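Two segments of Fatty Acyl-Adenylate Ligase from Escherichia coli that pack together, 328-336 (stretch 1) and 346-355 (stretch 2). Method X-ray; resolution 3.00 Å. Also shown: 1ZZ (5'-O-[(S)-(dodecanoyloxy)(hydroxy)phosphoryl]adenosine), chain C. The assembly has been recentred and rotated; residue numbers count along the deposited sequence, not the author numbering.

Stretch 1, residues 328-336: DNKTFMPCY
Stretch 2, residues 346-355: SFSDEASGVV

A short antiparallel ladder often holds two segments in register at one end while a turn closes the contact at the other, and residues 328-336 and 346-355 of this ligase illustrate the principle. Stretch 1 makes a 3-10 turn at 329-331 and then runs extended from Phe332 to Tyr336.

Stretch 2 enters as a strand. Ser346 (phi/psi -161/156, chi1 p) faces Tyr336 in a hydrogen-bonded pair, CA to CA 5.2 Å: Tyr336 N donates to Ser346 O at 2.9 Å, and Ser346 N to Tyr336 O at 3.1 Å. Phe347 (-136/143, chi1 m, chi2 85°) pairs with Cys335 without hydrogen bonds, so their CA atoms approach to 4.2 Å. Both side chains lie on one face, where Phe347 CD2 meets Cys335 CB at 3.6 Å and, very tightly, CE of selenomethionine Met333 (chi1 t, chi2 t, chi3 p) at 3.0 Å. The ladder's last bond runs from Ser348 N to Pro334 O, 2.8 Å. Ser348 (-65/163, chi1 t) points toward stretch 1, its CB 3.8 Å from Pro334 CD.

Asp349 and Glu350, both extended, turn their CB atoms away. Ala351 then adopts a left-handed conformation (46/43), and Ser352 follows at -95/-27. Ser352 (chi1 p) also points away; its OG accepts a hydrogen bond from Ser348 OG at 3.1 Å, bracing the turn internally.

Gly353 returns to stretch 1, its CA 3.8 Å from that of Lys330. Its N donates to Lys330 O at 3.2 Å, and its CA lies 3.4 Å from Asn329 O. Positive phi (63/-179) favours glycine, and a CB would sit tightly, 3.4 Å from Lys330 CD. Finally Val354 (-72/128, chi1 t) sets CG2 3.8 Å from Phe332 CB and 4.1 Å from Pro334 CG, adding apolar packing beyond the turn.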

ATOM      1  N   ASP A 328       7.537  -4.249  22.519  1.00 21.95           N
ATOM      2  CA  ASP A 328       6.325  -3.924  23.259  1.00 21.51           C
ATOM      3  C   ASP A 328       5.120  -4.005  22.320  1.00 21.47           C
ATOM      4  O   ASP A 328       5.056  -3.295  21.319  1.00 21.53           O
ATOM      5  CB  ASP A 328       6.438  -2.527  23.878  1.00 20.96           C
ATOM      6  CG  ASP A 328       5.233  -2.161  24.743  1.00 22.20           C
ATOM      7  OD1 ASP A 328       4.388  -3.047  25.028  1.00 22.67           O
ATOM      8  OD2 ASP A 328       5.136  -0.978  25.144  1.00 22.37           O
ATOM      9  N   ASN A 329       4.165  -4.870  22.628  1.00 20.63           N
ATOM     10  CA  ASN A 329       3.005  -4.987  21.765  1.00 20.17           C
ATOM     11  C   ASN A 329       2.113  -3.752  21.780  1.00 20.35           C
ATOM     12  O   ASN A 329       1.234  -3.618  20.935  1.00 20.04           O
ATOM     13  CB  ASN A 329       2.192  -6.235  22.105  1.00 21.23           C
ATOM     14  CG  ASN A 329       1.349  -6.071  23.359  1.00 21.15           C
ATOM     15  OD1 ASN A 329       0.490  -5.187  23.445  1.00 21.06           O
ATOM     16  ND2 ASN A 329       1.574  -6.948  24.331  1.00 21.68           N
ATOM     17  N   LYS A 330       2.330  -2.855  22.738  1.00 20.41           N
ATOM     18  CA  LYS A 330       1.534  -1.636  22.816  1.00 20.36           C
ATOM     19  C   LYS A 330       1.952  -0.676  21.725  1.00 20.58           C
ATOM     20  O   LYS A 330       1.276   0.334  21.484  1.00 20.83           O
ATOM     21  CB  LYS A 330       1.700  -0.942  24.168  1.00 21.80           C
ATOM     22  CG  LYS A 330       0.885  -1.540  25.299  1.00 22.69           C
ATOM     23  CD  LYS A 330      -0.601  -1.525  24.991  1.00 22.91           C
ATOM     24  CE  LYS A 330      -1.350  -2.498  25.906  1.00 25.12           C
ATOM     25  NZ  LYS A 330      -2.822  -2.554  25.640  1.00 26.68           N
ATOM     26  N   THR A 331       3.077  -0.986  21.082  1.00 20.60           N
ATOM     27  CA  THR A 331       3.629  -0.140  20.021  1.00 20.20           C
ATOM     28  C   THR A 331       2.910  -0.381  18.705  1.00 19.18           C
ATOM     29  O   THR A 331       3.124   0.347  17.743  1.00 18.88           O
ATOM     30  CB  THR A 331       5.151  -0.368  19.810  1.00 20.36           C
ATOM     31  OG1 THR A 331       5.382  -1.701  19.343  1.00 20.79           O
ATOM     32  CG2 THR A 331       5.922  -0.155  21.104  1.00 20.28           C
ATOM     33  N   PHE A 332       2.065  -1.410  18.679  1.00 19.27           N
ATOM     34  CA  PHE A 332       1.239  -1.725  17.515  1.00 19.03           C
ATOM     35  C   PHE A 332       0.243  -0.626  17.204  1.00 19.00           C
ATOM     36  O   PHE A 332      -0.507  -0.172  18.074  1.00 19.09           O
ATOM     37  CB  PHE A 332       0.468  -3.032  17.713  1.00 18.89           C
ATOM     38  CG  PHE A 332       1.199  -4.244  17.222  1.00 19.84           C
ATOM     39  CD1 PHE A 332       1.902  -4.209  16.025  1.00 19.65           C
ATOM     40  CD2 PHE A 332       1.179  -5.426  17.950  1.00 19.88           C
ATOM     41  CE1 PHE A 332       2.579  -5.329  15.566  1.00 19.82           C
ATOM     42  CE2 PHE A 332       1.850  -6.548  17.501  1.00 20.30           C
ATOM     43  CZ  PHE A 332       2.552  -6.503  16.305  1.00 20.78           C
HETATM   44  N   MSE A 333       0.227  -0.205  15.948  1.00 18.72           N
HETATM   45  CA  MSE A 333      -0.752   0.768  15.521  1.00 18.38           C
HETATM   46  C   MSE A 333      -1.407   0.372  14.215  1.00 17.24           C
HETATM   47  O   MSE A 333      -0.893   0.656  13.138  1.00 17.62           O
HETATM   48  CB  MSE A 333      -0.139   2.161  15.420  1.00 18.87           C
HETATM   49  CG  MSE A 333      -1.181   3.256  15.629  1.00 20.84           C
HETATM   50 SE   MSE A 333      -0.508   5.077  15.396  1.00 37.59          SE
HETATM   51  CE  MSE A 333      -0.039   4.934  13.516  1.00 20.54           C
ATOM     52  N   PRO A 334      -2.547  -0.305  14.310  1.00 16.13           N
ATOM     53  CA  PRO A 334      -3.329  -0.578  13.114  1.00 16.78           C
ATOM     54  C   PRO A 334      -3.820   0.727  12.515  1.00 16.62           C
ATOM     55  O   PRO A 334      -4.266   1.605  13.248  1.00 16.46           O
ATOM     56  CB  PRO A 334      -4.504  -1.392  13.652  1.00 16.66           C
ATOM     57  CG  PRO A 334      -3.988  -2.015  14.892  1.00 16.13           C
ATOM     58  CD  PRO A 334      -3.094  -0.980  15.492  1.00 16.78           C
ATOM     59  N   CYS A 335      -3.735   0.846  11.194  1.00 16.87           N
ATOM     60  CA  CYS A 335      -4.176   2.044  10.489  1.00 16.83           C
ATOM     61  C   CYS A 335      -4.792   1.720   9.121  1.00 16.08           C
ATOM     62  O   CYS A 335      -4.596   0.633   8.587  1.00 16.48           O
ATOM     63  CB  CYS A 335      -3.000   2.983  10.308  1.00 17.01           C
ATOM     64  SG  CYS A 335      -1.736   2.264   9.286  1.00 16.32           S
ATOM     65  N   TYR A 336      -5.524   2.679   8.564  1.00 15.36           N
ATOM     66  CA  TYR A 336      -6.271   2.483   7.327  1.00 15.45           C
ATOM     67  C   TYR A 336      -6.023   3.616   6.340  1.00 16.26           C
ATOM     68  O   TYR A 336      -5.829   4.765   6.740  1.00 16.02           O
ATOM     69  CB  TYR A 336      -7.750   2.430   7.650  1.00 15.03           C
ATOM     70  CG  TYR A 336      -8.669   2.457   6.458  1.00 15.11           C
ATOM     71  CD1 TYR A 336      -8.588   1.488   5.468  1.00 16.03           C
ATOM     72  CD2 TYR A 336      -9.650   3.426   6.344  1.00 14.58           C
ATOM     73  CE1 TYR A 336      -9.441   1.495   4.393  1.00 15.65           C
ATOM     74  CE2 TYR A 336     -10.512   3.440   5.274  1.00 14.69           C
ATOM     75  CZ  TYR A 336     -10.400   2.470   4.302  1.00 14.95           C
ATOM     76  OH  TYR A 336     -11.253   2.489   3.238  1.00 14.94           O
ATOM     77  N   SER A 346      -7.055   6.851   8.746  1.00 14.89           N
ATOM     78  CA  SER A 346      -7.222   6.721  10.184  1.00 14.46           C
ATOM     79  C   SER A 346      -6.120   5.898  10.811  1.00 15.35           C
ATOM     80  O   SER A 346      -5.489   5.079  10.156  1.00 15.15           O
ATOM     81  CB  SER A 346      -8.573   6.109  10.519  1.00 14.65           C
ATOM     82  OG  SER A 346      -8.692   4.826   9.959  1.00 14.27           O
ATOM     83  N   PHE A 347      -5.903   6.134  12.097  1.00 16.11           N
ATOM     84  CA  PHE A 347      -4.876   5.454  12.861  1.00 16.42           C
ATOM     85  C   PHE A 347      -5.477   5.065  14.197  1.00 16.92           C
ATOM     86  O   PHE A 347      -6.283   5.803  14.750  1.00 17.22           O
ATOM     87  CB  PHE A 347      -3.695   6.392  13.108  1.00 17.52           C
ATOM     88  CG  PHE A 347      -2.982   6.833  11.853  1.00 17.67           C
ATOM     89  CD1 PHE A 347      -3.431   7.916  11.128  1.00 16.77           C
ATOM     90  CD2 PHE A 347      -1.848   6.172  11.413  1.00 18.02           C
ATOM     91  CE1 PHE A 347      -2.768   8.329   9.983  1.00 16.94           C
ATOM     92  CE2 PHE A 347      -1.177   6.582  10.266  1.00 17.08           C
ATOM     93  CZ  PHE A 347      -1.638   7.665   9.552  1.00 16.63           C
ATOM     94  N   SER A 348      -5.098   3.902  14.715  1.00 17.95           N
ATOM     95  CA  SER A 348      -5.501   3.518  16.060  1.00 17.88           C
ATOM     96  C   SER A 348      -4.853   4.487  17.053  1.00 19.21           C
ATOM     97  O   SER A 348      -3.906   5.206  16.713  1.00 18.42           O
ATOM     98  CB  SER A 348      -5.100   2.075  16.356  1.00 17.80           C
ATOM     99  OG  SER A 348      -5.759   1.583  17.514  1.00 18.19           O
ATOM    100  N   ASP A 349      -5.371   4.517  18.277  1.00 19.19           N
ATOM    101  CA  ASP A 349      -4.886   5.468  19.263  1.00 19.03           C
ATOM    102  C   ASP A 349      -3.396   5.278  19.550  1.00 20.97           C
ATOM    103  O   ASP A 349      -2.807   4.233  19.231  1.00 21.59           O
ATOM    104  CB  ASP A 349      -5.703   5.378  20.546  1.00 19.38           C
ATOM    105  CG  ASP A 349      -7.125   5.921  20.382  1.00 20.09           C
ATOM    106  OD1 ASP A 349      -7.319   6.900  19.623  1.00 19.32           O
ATOM    107  OD2 ASP A 349      -8.050   5.370  21.029  1.00 19.24           O
ATOM    108  N   GLU A 350      -2.786   6.310  20.131  1.00 21.40           N
ATOM    109  CA  GLU A 350      -1.377   6.286  20.496  1.00 20.27           C
ATOM    110  C   GLU A 350      -1.226   5.263  21.605  1.00 20.35           C
ATOM    111  O   GLU A 350      -2.115   5.121  22.447  1.00 19.87           O
ATOM    112  CB  GLU A 350      -0.959   7.673  20.979  1.00 21.58           C
ATOM    113  CG  GLU A 350       0.474   8.069  20.668  1.00 23.90           C
ATOM    114  CD  GLU A 350       0.793   9.530  21.049  1.00 26.42           C
ATOM    115  OE1 GLU A 350      -0.069  10.205  21.680  1.00 23.45           O
ATOM    116  OE2 GLU A 350       1.918   9.996  20.709  1.00 27.20           O
ATOM    117  N   ALA A 351      -0.122   4.525  21.588  1.00 21.55           N
ATOM    118  CA  ALA A 351       0.146   3.481  22.596  1.00 22.13           C
ATOM    119  C   ALA A 351      -1.037   2.539  22.897  1.00 21.68           C
ATOM    120  O   ALA A 351      -1.296   2.198  24.054  1.00 21.65           O
ATOM    121  CB  ALA A 351       0.663   4.115  23.891  1.00 20.74           C
ATOM    122  N   SER A 352      -1.728   2.102  21.852  1.00 21.33           N
ATOM    123  CA  SER A 352      -2.984   1.376  22.015  1.00 20.98           C
ATOM    124  C   SER A 352      -2.808  -0.141  22.005  1.00 20.31           C
ATOM    125  O   SER A 352      -3.605  -0.880  22.585  1.00 19.97           O
ATOM    126  CB  SER A 352      -3.984   1.790  20.918  1.00 20.73           C
ATOM    127  OG  SER A 352      -3.472   1.555  19.605  1.00 20.32           O
ATOM    128  N   GLY A 353      -1.758  -0.601  21.340  1.00 19.98           N
ATOM    129  CA  GLY A 353      -1.705  -1.991  20.940  1.00 19.54           C
ATOM    130  C   GLY A 353      -2.855  -2.217  19.976  1.00 18.17           C
ATOM    131  O   GLY A 353      -3.595  -1.287  19.668  1.00 18.54           O
ATOM    132  N   VAL A 354      -3.005  -3.442  19.489  1.00 17.21           N
ATOM    133  CA  VAL A 354      -4.132  -3.778  18.636  1.00 15.93           C
ATOM    134  C   VAL A 354      -5.399  -3.812  19.479  1.00 15.38           C
ATOM    135  O   VAL A 354      -5.443  -4.462  20.509  1.00 16.05           O
ATOM    136  CB  VAL A 354      -3.934  -5.152  17.967  1.00 16.16           C
ATOM    137  CG1 VAL A 354      -5.159  -5.541  17.146  1.00 15.11           C
ATOM    138  CG2 VAL A 354      -2.679  -5.144  17.110  1.00 16.90           C
ATOM    139  N   VAL A 355      -6.428  -3.099  19.047  1.00 15.30           N
ATOM    140  CA  VAL A 355      -7.721  -3.151  19.718  1.00 14.30           C
ATOM    141  C   VAL A 355      -8.731  -3.848  18.803  1.00 13.85           C
ATOM    142  O   VAL A 355      -8.834  -3.526  17.620  1.00 13.46           O
ATOM    143  CB  VAL A 355      -8.224  -1.746  20.036  1.00 14.40           C
ATOM    144  CG1 VAL A 355      -9.631  -1.813  20.572  1.00 14.23           C
ATOM    145  CG2 VAL A 355      -7.278  -1.048  20.995  1.00 14.18           C
TER
HETATM  146  P   1ZZ C   1      -3.505   1.565  -1.437  1.00 26.52           P
HETATM  147  C1  1ZZ C   1       5.535   7.571   8.709  1.00 17.34           C
HETATM  148  N1  1ZZ C   1      -6.874  -1.388   2.952  1.00 22.26           N
HETATM  149  O1  1ZZ C   1      -2.273   0.679   1.536  1.00 25.44           O
HETATM  150  C2  1ZZ C   1       4.110   7.514   8.228  1.00 15.47           C
HETATM  151  N2  1ZZ C   1      -5.826  -0.637   4.755  1.00 20.15           N
HETATM  152  O2  1ZZ C   1      -2.724   2.233  -0.146  1.00 25.21           O
HETATM  153  C3  1ZZ C   1       3.606   6.198   7.642  1.00 16.00           C
HETATM  154  N3  1ZZ C   1      -8.388  -3.003   4.227  1.00 21.20           N
HETATM  155  O3  1ZZ C   1      -4.377   2.533  -2.349  1.00 23.68           O
HETATM  156  C4  1ZZ C   1       2.094   6.160   7.354  1.00 15.93           C
HETATM  157  N4  1ZZ C   1      -8.056  -3.012   6.521  1.00 21.68           N
HETATM  158  O4  1ZZ C   1      -2.614   0.953  -2.286  1.00 28.96           O
HETATM  159  C5  1ZZ C   1       1.326   4.845   7.178  1.00 15.37           C
HETATM  160  N5  1ZZ C   1      -6.387  -1.534   7.506  1.00 18.40           N
HETATM  161  O5  1ZZ C   1      -4.526   0.478  -0.868  1.00 25.00           O
HETATM  162  C6  1ZZ C   1       0.098   5.018   6.323  1.00 15.04           C
HETATM  163  O6  1ZZ C   1      -6.276  -0.875   0.827  1.00 24.70           O
HETATM  164  C7  1ZZ C   1      -1.153   4.222   6.590  1.00 16.79           C
HETATM  165  O7  1ZZ C   1      -9.715  -1.674   0.674  1.00 23.83           O
HETATM  166  C8  1ZZ C   1      -2.035   3.905   5.403  1.00 17.20           C
HETATM  167  O8  1ZZ C   1      -9.187   1.077   0.107  1.00 20.04           O
HETATM  168  C9  1ZZ C   1      -2.409   2.448   5.097  1.00 18.91           C
HETATM  169  C10 1ZZ C   1      -2.291   1.903   3.695  1.00 21.16           C
HETATM  170  C11 1ZZ C   1      -2.546   2.616   2.440  1.00 21.86           C
HETATM  171  C12 1ZZ C   1      -2.664   1.767   1.264  1.00 24.75           C
HETATM  172  C13 1ZZ C   1      -5.869   0.888  -0.816  1.00 23.61           C
HETATM  173  C14 1ZZ C   1      -6.885  -0.094  -0.219  1.00 22.44           C
HETATM  174  C15 1ZZ C   1      -8.142   0.303   0.577  1.00 21.35           C
HETATM  175  C16 1ZZ C   1      -8.551  -1.011   1.095  1.00 23.43           C
HETATM  176  C17 1ZZ C   1      -7.256  -1.600   1.538  1.00 24.49           C
HETATM  177  C18 1ZZ C   1      -5.935  -0.547   3.384  1.00 21.80           C
HETATM  178  C19 1ZZ C   1      -6.769  -1.581   5.165  1.00 20.43           C
HETATM  179  C20 1ZZ C   1      -7.396  -2.047   4.113  1.00 20.85           C
HETATM  180  C21 1ZZ C   1      -8.681  -3.465   5.469  1.00 21.86           C
HETATM  181  C22 1ZZ C   1      -7.058  -2.037   6.374  1.00 20.27           C